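Local structure of thymidylate synthase ThyX (4P5A) at residues Ile12-Asp18 against Met70-Ala76; Gly62-Glu66 against Asn182-Met187; Ala148-Tyr152 against Ala165-Pro170. The protein is a tetrameric, FAD-dependent UMP/dUMP methylase of the ThyX family, probably using methylenetetrahydrofolate as methyl donor and NADPH as reductant. One frame throughout, in Å; residues are numbered along the deposited sequence.

Contact 1: Ile12-Asp18 against Met70-Ala76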
loop_
_atom_site.group_PDB
_atom_site.type_symbol
_atom_site.label_atom_id
_atom_site.label_comp_id
_atom_site.label_asym_id
_atom_site.label_seq_id
_atom_site.Cartn_x
_atom_site.Cartn_y
_atom_site.Cartn_z
ATOM N N ILE B 12 -2.305 29.180 1.687
ATOM C CA ILE B 12 -2.507 27.741 1.580
ATOM C C ILE B 12 -2.785 27.349 2.996
ATOM O O ILE B 12 -1.989 27.705 3.879
ATOM C CB ILE B 12 -1.182 27.123 1.253
ATOM C CG1 ILE B 12 -0.616 27.608 -0.069
ATOM C CG2 ILE B 12 -1.411 25.631 1.095
ATOM C CD1 ILE B 12 -1.256 27.102 -1.183
ATOM N N THR B 13 -3.923 26.754 3.256
ATOM C CA THR B 13 -4.294 26.538 4.655
ATOM C C THR B 13 -4.403 25.067 5.004
ATOM O O THR B 13 -4.747 24.231 4.174
ATOM C CB THR B 13 -5.564 27.194 5.021
ATOM O OG1 THR B 13 -6.608 26.541 4.397
ATOM C CG2 THR B 13 -5.594 28.697 4.600
ATOM N N VAL B 14 -4.034 24.771 6.222
ATOM C CA VAL B 14 -4.016 23.393 6.777
ATOM C C VAL B 14 -4.594 23.547 8.184
ATOM O O VAL B 14 -4.149 24.430 8.998
ATOM C CB VAL B 14 -2.588 22.862 6.892
ATOM C CG1 VAL B 14 -2.564 21.609 7.710
ATOM C CG2 VAL B 14 -1.966 22.595 5.492
ATOM N N GLU B 15 -5.621 22.757 8.473
ATOM C CA GLU B 15 -6.152 22.721 9.879
ATOM C C GLU B 15 -6.154 21.293 10.307
ATOM O O GLU B 15 -6.622 20.455 9.583
ATOM C CB GLU B 15 -7.600 23.236 9.914
ATOM C CG GLU B 15 -7.695 24.734 9.489
ATOM C CD GLU B 15 -9.114 25.116 8.995
ATOM O OE1 GLU B 15 -9.182 25.847 7.959
ATOM O OE2 GLU B 15 -10.119 24.618 9.627
ATOM N N LEU B 16 -5.807 21.029 11.580
ATOM C CA LEU B 16 -5.975 19.647 12.071
ATOM C C LEU B 16 -7.476 19.443 12.496
ATOM O O LEU B 16 -8.033 20.188 13.345
ATOM C CB LEU B 16 -5.037 19.432 13.288
ATOM C CG LEU B 16 -5.186 18.062 13.957
ATOM C CD1 LEU B 16 -4.484 17.040 13.046
ATOM C CD2 LEU B 16 -4.406 18.079 15.319
ATOM N N VAL B 17 -8.170 18.549 11.835
ATOM C CA VAL B 17 -9.607 18.265 12.031
ATOM C C VAL B 17 -9.732 17.341 13.203
ATOM O O VAL B 17 -10.639 17.513 14.025
ATOM C CB VAL B 17 -10.196 17.478 10.801
ATOM C CG1 VAL B 17 -11.632 16.911 11.066
ATOM C CG2 VAL B 17 -10.100 18.238 9.545
ATOM N N ASP B 18 -8.894 16.313 13.292
ATOM C CA ASP B 18 -9.004 15.430 14.400
ATOM C C ASP B 18 -7.740 14.647 14.493
ATOM O O ASP B 18 -6.962 14.631 13.543
ATOM C CB ASP B 18 -10.134 14.408 14.127
ATOM C CG ASP B 18 -10.524 13.657 15.407
ATOM O OD1 ASP B 18 -10.253 14.180 16.550
ATOM O OD2 ASP B 18 -11.019 12.509 15.255
ATOM N N MET B 70 -3.886 11.151 12.094
ATOM C CA MET B 70 -4.118 12.596 12.114
ATOM C C MET B 70 -4.932 12.949 10.894
ATOM O O MET B 70 -4.596 12.445 9.799
ATOM C CB MET B 70 -2.772 13.332 12.005
ATOM C CG MET B 70 -2.026 13.333 13.406
ATOM S SD MET B 70 -0.267 13.823 13.101
ATOM C CE MET B 70 0.522 12.258 12.411
ATOM N N THR B 71 -5.906 13.826 11.026
ATOM C CA THR B 71 -6.681 14.175 9.771
ATOM C C THR B 71 -6.585 15.669 9.592
ATOM O O THR B 71 -6.887 16.427 10.522
ATOM C CB THR B 71 -8.146 13.826 9.947
ATOM O OG1 THR B 71 -8.311 12.355 10.066
ATOM C CG2 THR B 71 -9.059 14.358 8.797
ATOM N N PHE B 72 -6.198 16.093 8.411
ATOM C CA PHE B 72 -6.043 17.522 8.098
ATOM C C PHE B 72 -7.087 17.964 7.093
ATOM O O PHE B 72 -7.359 17.243 6.117
ATOM C CB PHE B 72 -4.674 17.781 7.464
ATOM C CG PHE B 72 -3.534 17.520 8.407
ATOM C CD1 PHE B 72 -3.244 18.477 9.412
ATOM C CD2 PHE B 72 -2.814 16.343 8.327
ATOM C CE1 PHE B 72 -2.158 18.277 10.298
ATOM C CE2 PHE B 72 -1.739 16.118 9.219
ATOM C CZ PHE B 72 -1.445 17.078 10.199
ATOM N N LEU B 73 -7.536 19.192 7.233
ATOM C CA LEU B 73 -8.309 19.866 6.184
ATOM C C LEU B 73 -7.345 20.788 5.479
ATOM O O LEU B 73 -6.724 21.703 6.103
ATOM C CB LEU B 73 -9.436 20.765 6.828
ATOM C CG LEU B 73 -10.344 21.616 5.862
ATOM C CD1 LEU B 73 -11.087 20.741 4.854
ATOM C CD2 LEU B 73 -11.432 22.290 6.801
ATOM N N VAL B 74 -7.216 20.608 4.161
ATOM C CA VAL B 74 -6.227 21.340 3.401
ATOM C C VAL B 74 -6.960 22.120 2.294
ATOM O O VAL B 74 -7.782 21.586 1.595
ATOM C CB VAL B 74 -5.247 20.331 2.690
ATOM C CG1 VAL B 74 -4.193 21.114 1.830
ATOM C CG2 VAL B 74 -4.510 19.471 3.778
ATOM N N ARG B 75 -6.669 23.415 2.161
ATOM C CA ARG B 75 -7.109 24.173 1.023
ATOM C C ARG B 75 -5.931 24.693 0.189
ATOM O O ARG B 75 -5.034 25.392 0.718
ATOM C CB ARG B 75 -7.942 25.376 1.521
ATOM C CG ARG B 75 -8.621 26.190 0.357
ATOM C CD ARG B 75 -9.617 27.331 0.918
ATOM N NE ARG B 75 -10.132 26.954 2.240
ATOM C CZ ARG B 75 -11.268 26.288 2.471
ATOM N NH1 ARG B 75 -12.090 25.941 1.470
ATOM N NH2 ARG B 75 -11.598 25.977 3.711
ATOM N N ALA B 76 -5.882 24.328 -1.097
ATOM C CA ALA B 76 -4.666 24.601 -1.888
ATOM C C ALA B 76 -5.106 24.525 -3.326
ATOM O O ALA B 76 -6.120 23.853 -3.644
ATOM C CB ALA B 76 -3.532 23.515 -1.575
HETATM O O HOH W 1 -7.513 24.486 5.611
#
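Leu-73 O is gripped from two directions: Glu-15 N donates to it across the strands at 2.8 Å, lying in the carbonyl plane, and a water donates a second bond. The same water accepts from Thr-13 OG1 and donates to Glu-15 OE1, so it bridges two side chains of one strand to the backbone of the other. Thr-13 can reach it because its hydroxyl sits between the backbone N and the carbonyl carbon (chi1 70°). In that position OG1 also lies 3.4 Å from Arg-75 CB.

The bond returned by Leu-73 N to Glu-15 O is the straighter of this pair, 2.8 Å at 168°. Thr-13 and Arg-75 exchange a similar pair of bonds, and the non-hydrogen-bonded pair Val-14/Val-74 lies between that pair and Glu-15/Leu-73.

Thr-13, Glu-15, Thr-71, Leu-73 and Arg-75 share one face of the sheet, where Val-32 and Thr-34 of a second subunit pack on Leu-73 and Arg-75. On the other face Leu-16 CD1 sits over the Phe-72 ring, 4.2 Å from its centroid, a CH-pi contact. Val-14 CG1 comes to Phe-72 CD1 at 3.6 Å.

Beyond Leu-16 the pairing slips by one residue. Val-17 N bonds Thr-71 O at 2.8 Å, Asp-18 N adds a weak bond to that oxygen, and Thr-71 N closes the set on Asp-18 O at 2.8 Å. Val-17 is turned toward the neighbouring strand, its CG2 against Leu-73 CB. Thr-71 OG1 is held by Thr-180 on the next strand.

Two residues facing one is the classic beta bulge, here placed where strand 13-20 forms an outer edge of this chain's four-stranded antiparallel sheet.

Contact 2: Gly62-Glu66 against Asn182-Met187. With FAD (flavin-adenine dinucleotide), chain L.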
loop_
_atom_site.group_PDB
_atom_site.type_symbol
_atom_site.label_atom_id
_atom_site.label_comp_id
_atom_site.label_asym_id
_atom_site.label_seq_id
_atom_site.Cartn_x
_atom_site.Cartn_y
_atom_site.Cartn_z
ATOM N N GLY B 62 10.255 1.738 11.974
ATOM C CA GLY B 62 9.164 2.686 11.736
ATOM C C GLY B 62 7.765 2.202 12.032
ATOM O O GLY B 62 6.889 2.998 12.220
ATOM N N SER B 63 7.561 0.883 12.035
ATOM C CA SER B 63 6.265 0.308 12.175
ATOM C C SER B 63 5.493 0.806 13.424
ATOM O O SER B 63 4.311 1.129 13.370
ATOM C CB SER B 63 6.484 -1.218 12.214
ATOM O OG SER B 63 5.239 -1.660 12.207
ATOM N N PRO B 64 6.148 0.890 14.604
ATOM C CA PRO B 64 5.507 1.457 15.737
ATOM C C PRO B 64 4.958 2.851 15.568
ATOM O O PRO B 64 3.990 3.192 16.253
ATOM C CB PRO B 64 6.602 1.477 16.855
ATOM C CG PRO B 64 7.497 0.288 16.467
ATOM C CD PRO B 64 7.538 0.448 14.934
ATOM N N PHE B 65 5.517 3.661 14.663
ATOM C CA PHE B 65 4.979 4.978 14.464
ATOM C C PHE B 65 3.699 5.024 13.624
ATOM O O PHE B 65 3.132 6.090 13.333
ATOM C CB PHE B 65 6.050 5.821 13.766
ATOM C CG PHE B 65 7.316 6.018 14.649
ATOM C CD1 PHE B 65 7.345 7.033 15.633
ATOM C CD2 PHE B 65 8.420 5.214 14.494
ATOM C CE1 PHE B 65 8.447 7.205 16.440
ATOM C CE2 PHE B 65 9.555 5.367 15.398
ATOM C CZ PHE B 65 9.555 6.432 16.311
ATOM N N GLU B 66 3.195 3.877 13.200
ATOM C CA GLU B 66 1.946 3.856 12.383
ATOM C C GLU B 66 0.696 3.736 13.231
ATOM O O GLU B 66 -0.423 3.821 12.636
ATOM C CB GLU B 66 1.966 2.632 11.417
ATOM C CG GLU B 66 3.090 2.751 10.409
ATOM C CD GLU B 66 3.172 1.495 9.464
ATOM O OE1 GLU B 66 2.222 0.664 9.470
ATOM O OE2 GLU B 66 4.172 1.389 8.754
ATOM N N ASN B 182 -0.850 8.450 9.257
ATOM C CA ASN B 182 -0.222 8.143 10.548
ATOM C C ASN B 182 1.144 8.875 10.598
ATOM O O ASN B 182 1.608 9.447 9.581
ATOM C CB ASN B 182 -0.110 6.644 10.801
ATOM C CG ASN B 182 0.740 5.932 9.740
ATOM O OD1 ASN B 182 1.878 6.359 9.477
ATOM N ND2 ASN B 182 0.184 4.851 9.080
ATOM N N ALA B 183 1.792 8.845 11.778
ATOM C CA ALA B 183 2.998 9.668 11.902
ATOM C C ALA B 183 4.148 9.153 11.014
ATOM O O ALA B 183 4.993 9.945 10.564
ATOM C CB ALA B 183 3.492 9.606 13.387
ATOM N N ARG B 184 4.205 7.833 10.722
ATOM C CA ARG B 184 5.263 7.297 9.839
ATOM C C ARG B 184 5.048 7.863 8.430
ATOM O O ARG B 184 6.035 8.314 7.774
ATOM C CB ARG B 184 5.223 5.762 9.880
ATOM C CG ARG B 184 6.596 5.239 9.288
ATOM C CD ARG B 184 6.412 3.739 8.954
ATOM N NE ARG B 184 7.762 3.208 8.671
ATOM C CZ ARG B 184 7.938 1.883 8.422
ATOM N NH1 ARG B 184 9.222 1.411 8.230
ATOM N NH2 ARG B 184 6.880 1.054 8.385
ATOM N N ALA B 185 3.820 7.864 7.966
ATOM C CA ALA B 185 3.512 8.383 6.630
ATOM C C ALA B 185 3.754 9.889 6.614
ATOM O O ALA B 185 4.202 10.397 5.607
ATOM C CB ALA B 185 2.045 8.079 6.310
ATOM N N LEU B 186 3.425 10.601 7.677
ATOM C CA LEU B 186 3.693 12.032 7.745
ATOM C C LEU B 186 5.220 12.251 7.692
ATOM O O LEU B 186 5.631 13.163 6.921
ATOM C CB LEU B 186 3.114 12.662 9.060
ATOM C CG LEU B 186 3.350 14.194 9.127
ATOM C CD1 LEU B 186 2.727 14.958 7.941
ATOM C CD2 LEU B 186 2.723 14.636 10.430
ATOM N N MET B 187 6.008 11.479 8.428
ATOM C CA MET B 187 7.484 11.699 8.375
ATOM C C MET B 187 8.023 11.438 6.979
ATOM O O MET B 187 8.930 12.185 6.523
ATOM C CB MET B 187 8.209 10.806 9.473
ATOM C CG MET B 187 8.033 11.468 10.843
ATOM S SD MET B 187 8.957 10.493 12.044
ATOM C CE MET B 187 7.855 9.043 12.382
HETATM P PA FAD L . 6.899 -2.434 3.885
HETATM O O1A FAD L . 7.277 -2.988 2.662
HETATM O O2A FAD L . 5.679 -2.980 4.497
HETATM O O5B FAD L . 6.613 -0.881 3.565
HETATM C C5B FAD L . 7.521 -0.203 2.847
HETATM C C4B FAD L . 7.509 1.338 3.239
HETATM O O4B FAD L . 6.201 1.702 2.719
HETATM C C3B FAD L . 7.457 1.669 4.726
HETATM O O3B FAD L . 8.841 1.798 5.070
HETATM C C2B FAD L . 6.753 3.003 4.760
HETATM O O2B FAD L . 7.613 4.092 4.274
HETATM C C1B FAD L . 5.667 2.691 3.729
HETATM N N9A FAD L . 4.419 2.123 4.305
HETATM C C8A FAD L . 3.791 0.970 3.916
HETATM N N7A FAD L . 2.604 0.897 4.603
HETATM C C5A FAD L . 2.501 1.979 5.430
HETATM C C6A FAD L . 1.537 2.370 6.343
HETATM N N6A FAD L . 0.396 1.698 6.520
HETATM N N1A FAD L . 1.732 3.549 7.013
HETATM C C2A FAD L . 2.824 4.281 6.781
HETATM N N3A FAD L . 3.785 3.914 5.867
HETATM C C4A FAD L . 3.654 2.747 5.207
HETATM N N1 FAD L . 8.155 -6.378 13.536
HETATM C C2 FAD L . 7.457 -6.608 14.627
HETATM O O2 FAD L . 6.221 -6.727 14.578
HETATM N N3 FAD L . 8.084 -6.670 15.882
HETATM C C4 FAD L . 9.432 -6.470 16.023
HETATM O O4 FAD L . 9.956 -6.514 17.166
HETATM C C4X FAD L . 10.209 -6.222 14.857
HETATM N N5 FAD L . 11.555 -6.010 14.952
HETATM C C5X FAD L . 12.302 -5.946 13.766
HETATM C C6 FAD L . 13.744 -5.919 13.805
HETATM C C7 FAD L . 14.428 -5.891 12.567
HETATM C C7M FAD L . 15.999 -5.832 12.690
HETATM C C8 FAD L . 13.793 -5.913 11.312
HETATM C C8M FAD L . 14.466 -5.835 9.912
HETATM C C9 FAD L . 12.395 -5.954 11.300
HETATM C C9A FAD L . 11.680 -5.941 12.496
HETATM N N10 FAD L . 10.257 -6.050 12.439
HETATM C C10 FAD L . 9.571 -6.190 13.601
HETATM C "C1'" FAD L . 9.510 -5.974 11.158
HETATM C "C2'" FAD L . 9.386 -4.428 10.798
HETATM O "O2'" FAD L . 8.601 -3.676 11.767
HETATM C "C3'" FAD L . 8.679 -4.284 9.454
HETATM O "O3'" FAD L . 7.427 -4.964 9.510
HETATM C "C4'" FAD L . 9.516 -4.885 8.290
HETATM O "O4'" FAD L . 10.861 -4.489 8.443
HETATM C "C5'" FAD L . 9.029 -4.365 6.953
HETATM O "O5'" FAD L . 9.447 -2.943 6.884
HETATM P P FAD L . 8.442 -1.852 6.265
HETATM O O1P FAD L . 7.197 -1.747 7.025
HETATM O O2P FAD L . 9.286 -0.592 6.315
HETATM O O3P FAD L . 8.215 -2.394 4.789
HETATM O O HOH W 2 -2.114 3.088 10.712
#
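Glu-66 and Arg-184 make the ionic part of the contact. Arg-184 NH2 donates to Glu-66 OE2 at 2.8 Å, with the oxygen lying in the guanidinium plane and the carboxylate turned 33° from it. OE2 has a second salt bridge, to Arg-88 of a third subunit, while OE1 is bonded by Ser-91 of a second subunit. Arg-184 reaches across with its chain extended from CG to NE, and its two terminal nitrogens divide one FAD phosphate: NH1 takes O2P at 2.8 Å and NH2 takes O1P at 3.1 Å. NH1 is also salt-bridged to the C-terminal carboxylate of Pro-239.

Among the neutral hydrogen bonds, Asn-182 serves two purposes. Its ND2 meets adenine N1A of FAD at 2.9 Å in an almost straight bond (178°). Its OD1 accepts from Ala-185 N, capping helix 183-193. Arg-184 N gives Phe-65 O a weak bond.

Packing fills the rest. Gly-62 CA lies against one guanidinium face of Arg-184 and FAD O3B over the opposite one; a CB on Gly-62 would collide with NE. Met-187 CE touches Phe-65 CG at 3.8 Å, the two side chains crossing at about a right angle.

Carboxylates and phosphate oxygens around Arg-184 would favour its positive charge, and an accepting N1A implies an adenine unprotonated at that nitrogen.

Contact 3: Ala148-Tyr152 against Ala165-Pro170; sequences AFEEY and ARLVLP. With 5BU (5-bromo-uridine-5'-monophosphate), chain G.
Leu-169 CD1 stands almost exactly over the middle of the Tyr-152 ring, 3.8 Å from its centroid and only 7° off the ring normal, a CH-pi contact in an interface that has no hydrogen bond between its two segments. Here the long helix 131-157 of this ThyX fold packs against the 3-10 turn that follows helix 162-165.

Tyr-152 leaves the helix with CG anti to the backbone N (chi1 174°), which lays its ring across the turn. The other Leu-169 methyl, CD2, rests on Tyr-152 CB at 3.8 Å, while Ala-165 O approaches the ring edge, 3.4 Å from Tyr-152 CD2. The hydroxyl goes further, bonding Val-102 N. With an alanine in place of Tyr-152, Leu-169 CD1 would probably lose the surface it rests on and Val-102 N its hydroxyl partner.

One helical turn earlier, the small Ala-148 lets the chain come close: its CB lies 3.3 Å from Val-168 O. Val-168 CG2 fits against the helix backbone, 3.5 Å from Ala-148 O.

Arg-166 turns the other way, into the nucleotide pocket, which Ser-96, Glu-94 and Arg-98 share with His-83, Arg-86 and Arg-193 of a fourth subunit. Arg-166 NE is held by Glu-163 O, and Arg-166 NH2 donates to OP2 of the bromo-UMP phosphate at 2.8 Å, the oxygen lying near the guanidinium plane.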
loop_
_atom_site.group_PDB
_atom_site.type_symbol
_atom_site.label_atom_id
_atom_site.label_comp_id
_atom_site.label_asym_id
_atom_site.label_seq_id
_atom_site.Cartn_x
_atom_site.Cartn_y
_atom_site.Cartn_z
ATOM N N ALA B 148 -10.922 32.360 -18.118
ATOM C CA ALA B 148 -11.338 30.982 -17.766
ATOM C C ALA B 148 -12.660 30.979 -17.023
ATOM O O ALA B 148 -13.582 30.183 -17.337
ATOM C CB ALA B 148 -10.198 30.317 -16.915
ATOM N N PHE B 149 -12.769 31.828 -16.016
ATOM C CA PHE B 149 -13.941 31.751 -15.191
ATOM C C PHE B 149 -15.145 32.272 -15.974
ATOM O O PHE B 149 -16.286 31.765 -15.793
ATOM C CB PHE B 149 -13.728 32.437 -13.873
ATOM C CG PHE B 149 -14.778 32.095 -12.902
ATOM C CD1 PHE B 149 -15.799 32.955 -12.658
ATOM C CD2 PHE B 149 -14.813 30.794 -12.331
ATOM C CE1 PHE B 149 -16.847 32.583 -11.774
ATOM C CE2 PHE B 149 -15.821 30.420 -11.416
ATOM C CZ PHE B 149 -16.864 31.313 -11.176
ATOM N N GLU B 150 -14.924 33.278 -16.820
ATOM C CA GLU B 150 -16.076 33.819 -17.581
ATOM C C GLU B 150 -16.620 32.726 -18.538
ATOM O O GLU B 150 -17.871 32.553 -18.702
ATOM C CB GLU B 150 -15.608 35.090 -18.321
ATOM C CG GLU B 150 -16.511 35.516 -19.472
ATOM C CD GLU B 150 -15.817 36.599 -20.318
ATOM O OE1 GLU B 150 -14.923 37.304 -19.769
ATOM O OE2 GLU B 150 -16.136 36.691 -21.530
ATOM N N GLU B 151 -15.695 31.951 -19.126
ATOM C CA GLU B 151 -16.094 30.869 -20.006
ATOM C C GLU B 151 -16.709 29.691 -19.242
ATOM O O GLU B 151 -17.635 29.064 -19.750
ATOM C CB GLU B 151 -14.948 30.363 -20.918
ATOM C CG GLU B 151 -14.358 31.412 -21.912
ATOM C CD GLU B 151 -15.449 32.013 -22.855
ATOM O OE1 GLU B 151 -16.483 31.361 -23.148
ATOM O OE2 GLU B 151 -15.264 33.216 -23.185
ATOM N N TYR B 152 -16.185 29.389 -18.045
ATOM C CA TYR B 152 -16.785 28.341 -17.213
ATOM C C TYR B 152 -18.232 28.731 -16.926
ATOM O O TYR B 152 -19.147 27.922 -17.106
ATOM C CB TYR B 152 -16.000 28.252 -15.907
ATOM C CG TYR B 152 -16.542 27.329 -14.880
ATOM C CD1 TYR B 152 -16.945 27.782 -13.609
ATOM C CD2 TYR B 152 -16.590 25.941 -15.149
ATOM C CE1 TYR B 152 -17.420 26.895 -12.618
ATOM C CE2 TYR B 152 -17.069 25.029 -14.139
ATOM C CZ TYR B 152 -17.456 25.530 -12.893
ATOM O OH TYR B 152 -17.946 24.688 -11.931
ATOM N N ALA B 165 -17.724 21.557 -18.218
ATOM C CA ALA B 165 -17.425 23.001 -18.120
ATOM C C ALA B 165 -16.113 23.279 -17.417
ATOM O O ALA B 165 -15.388 24.256 -17.785
ATOM C CB ALA B 165 -18.537 23.766 -17.437
ATOM N N ARG B 166 -15.780 22.464 -16.400
ATOM C CA ARG B 166 -14.526 22.713 -15.666
ATOM C C ARG B 166 -13.284 22.475 -16.442
ATOM O O ARG B 166 -12.196 22.790 -15.900
ATOM C CB ARG B 166 -14.450 21.968 -14.365
ATOM C CG ARG B 166 -14.648 20.445 -14.419
ATOM C CD ARG B 166 -13.446 19.740 -15.072
ATOM N NE ARG B 166 -13.640 18.288 -14.854
ATOM C CZ ARG B 166 -13.286 17.597 -13.733
ATOM N NH1 ARG B 166 -12.648 18.197 -12.734
ATOM N NH2 ARG B 166 -13.642 16.328 -13.670
ATOM N N LEU B 167 -13.396 21.929 -17.664
ATOM C CA LEU B 167 -12.232 21.823 -18.528
ATOM C C LEU B 167 -11.443 23.117 -18.711
ATOM O O LEU B 167 -10.243 23.072 -18.968
ATOM C CB LEU B 167 -12.624 21.253 -19.868
ATOM C CG LEU B 167 -12.466 19.739 -20.030
ATOM C CD1 LEU B 167 -13.127 19.041 -18.855
ATOM C CD2 LEU B 167 -13.243 19.432 -21.369
ATOM N N VAL B 168 -12.129 24.273 -18.651
ATOM C CA VAL B 168 -11.447 25.538 -18.918
ATOM C C VAL B 168 -10.736 26.135 -17.696
ATOM O O VAL B 168 -10.000 27.145 -17.837
ATOM C CB VAL B 168 -12.471 26.579 -19.490
ATOM C CG1 VAL B 168 -12.983 26.013 -20.862
ATOM C CG2 VAL B 168 -13.536 26.891 -18.462
ATOM N N LEU B 169 -10.919 25.534 -16.508
ATOM C CA LEU B 169 -10.364 26.146 -15.244
ATOM C C LEU B 169 -8.909 25.739 -15.059
ATOM O O LEU B 169 -8.524 24.586 -15.400
ATOM C CB LEU B 169 -11.187 25.774 -13.970
ATOM C CG LEU B 169 -12.673 26.196 -14.051
ATOM C CD1 LEU B 169 -13.370 25.709 -12.877
ATOM C CD2 LEU B 169 -12.760 27.687 -14.023
ATOM N N PRO B 170 -8.078 26.661 -14.528
ATOM C CA PRO B 170 -6.668 26.485 -14.485
ATOM C C PRO B 170 -6.274 25.608 -13.293
ATOM O O PRO B 170 -7.066 25.410 -12.324
ATOM C CB PRO B 170 -6.157 27.907 -14.221
ATOM C CG PRO B 170 -7.240 28.589 -13.477
ATOM C CD PRO B 170 -8.486 28.009 -14.118
HETATM P P 5BU G . -13.222 16.021 -9.916
HETATM O OP1 5BU G . -12.861 17.434 -9.693
HETATM O OP2 5BU G . -12.786 15.412 -11.178
HETATM O OP3 5BU G . -14.552 15.635 -9.451
HETATM O "O5'" 5BU G . -12.280 15.203 -8.901
HETATM C "C5'" 5BU G . -12.101 15.712 -7.570
HETATM C "C4'" 5BU G . -11.117 14.746 -6.851
HETATM O "O4'" 5BU G . -11.867 13.456 -6.567
HETATM C "C3'" 5BU G . -9.879 14.301 -7.586
HETATM O "O3'" 5BU G . -8.848 13.919 -6.573
HETATM C "C2'" 5BU G . -10.359 13.079 -8.327
HETATM O "O2'" 5BU G . -9.266 12.265 -8.580
HETATM C "C1'" 5BU G . -11.332 12.402 -7.390
HETATM N N1 5BU G . -12.486 11.884 -8.237
HETATM C C2 5BU G . -12.236 10.831 -9.112
HETATM O O2 5BU G . -11.098 10.322 -9.049
HETATM N N3 5BU G . -13.244 10.359 -9.914
HETATM C C4 5BU G . -14.551 10.867 -9.892
HETATM O O4 5BU G . -15.356 10.465 -10.738
HETATM C C5 5BU G . -14.760 11.895 -9.008
HETATM C C6 5BU G . -13.790 12.404 -8.186
HETATM BR BR 5BU G . -16.524 12.577 -8.761
#

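In the fold
From the N terminus, strand 13-20 leads through helices 23-30 and 48-58 to strand 69-77, where contact 1 closes its loop of 51 residues. Before it closes, the chain passes through 62-66, which waits for 182-187 to complete contact 2; these two contacts therefore cross. They also touch in space, Met-70 CE packing against Ala-183 and Leu-186, so strand 69-77, an inner strand of the sheet, is tied to the start of helix 183-193 and the FAD site. Contact 3 closes a short 12-residue loop, comes after contact 1 in series, and is nested inside contact 2. Centred about 39 Å from the centre of contact 2, it joins helix 131-157 to the nucleotide-binding turn.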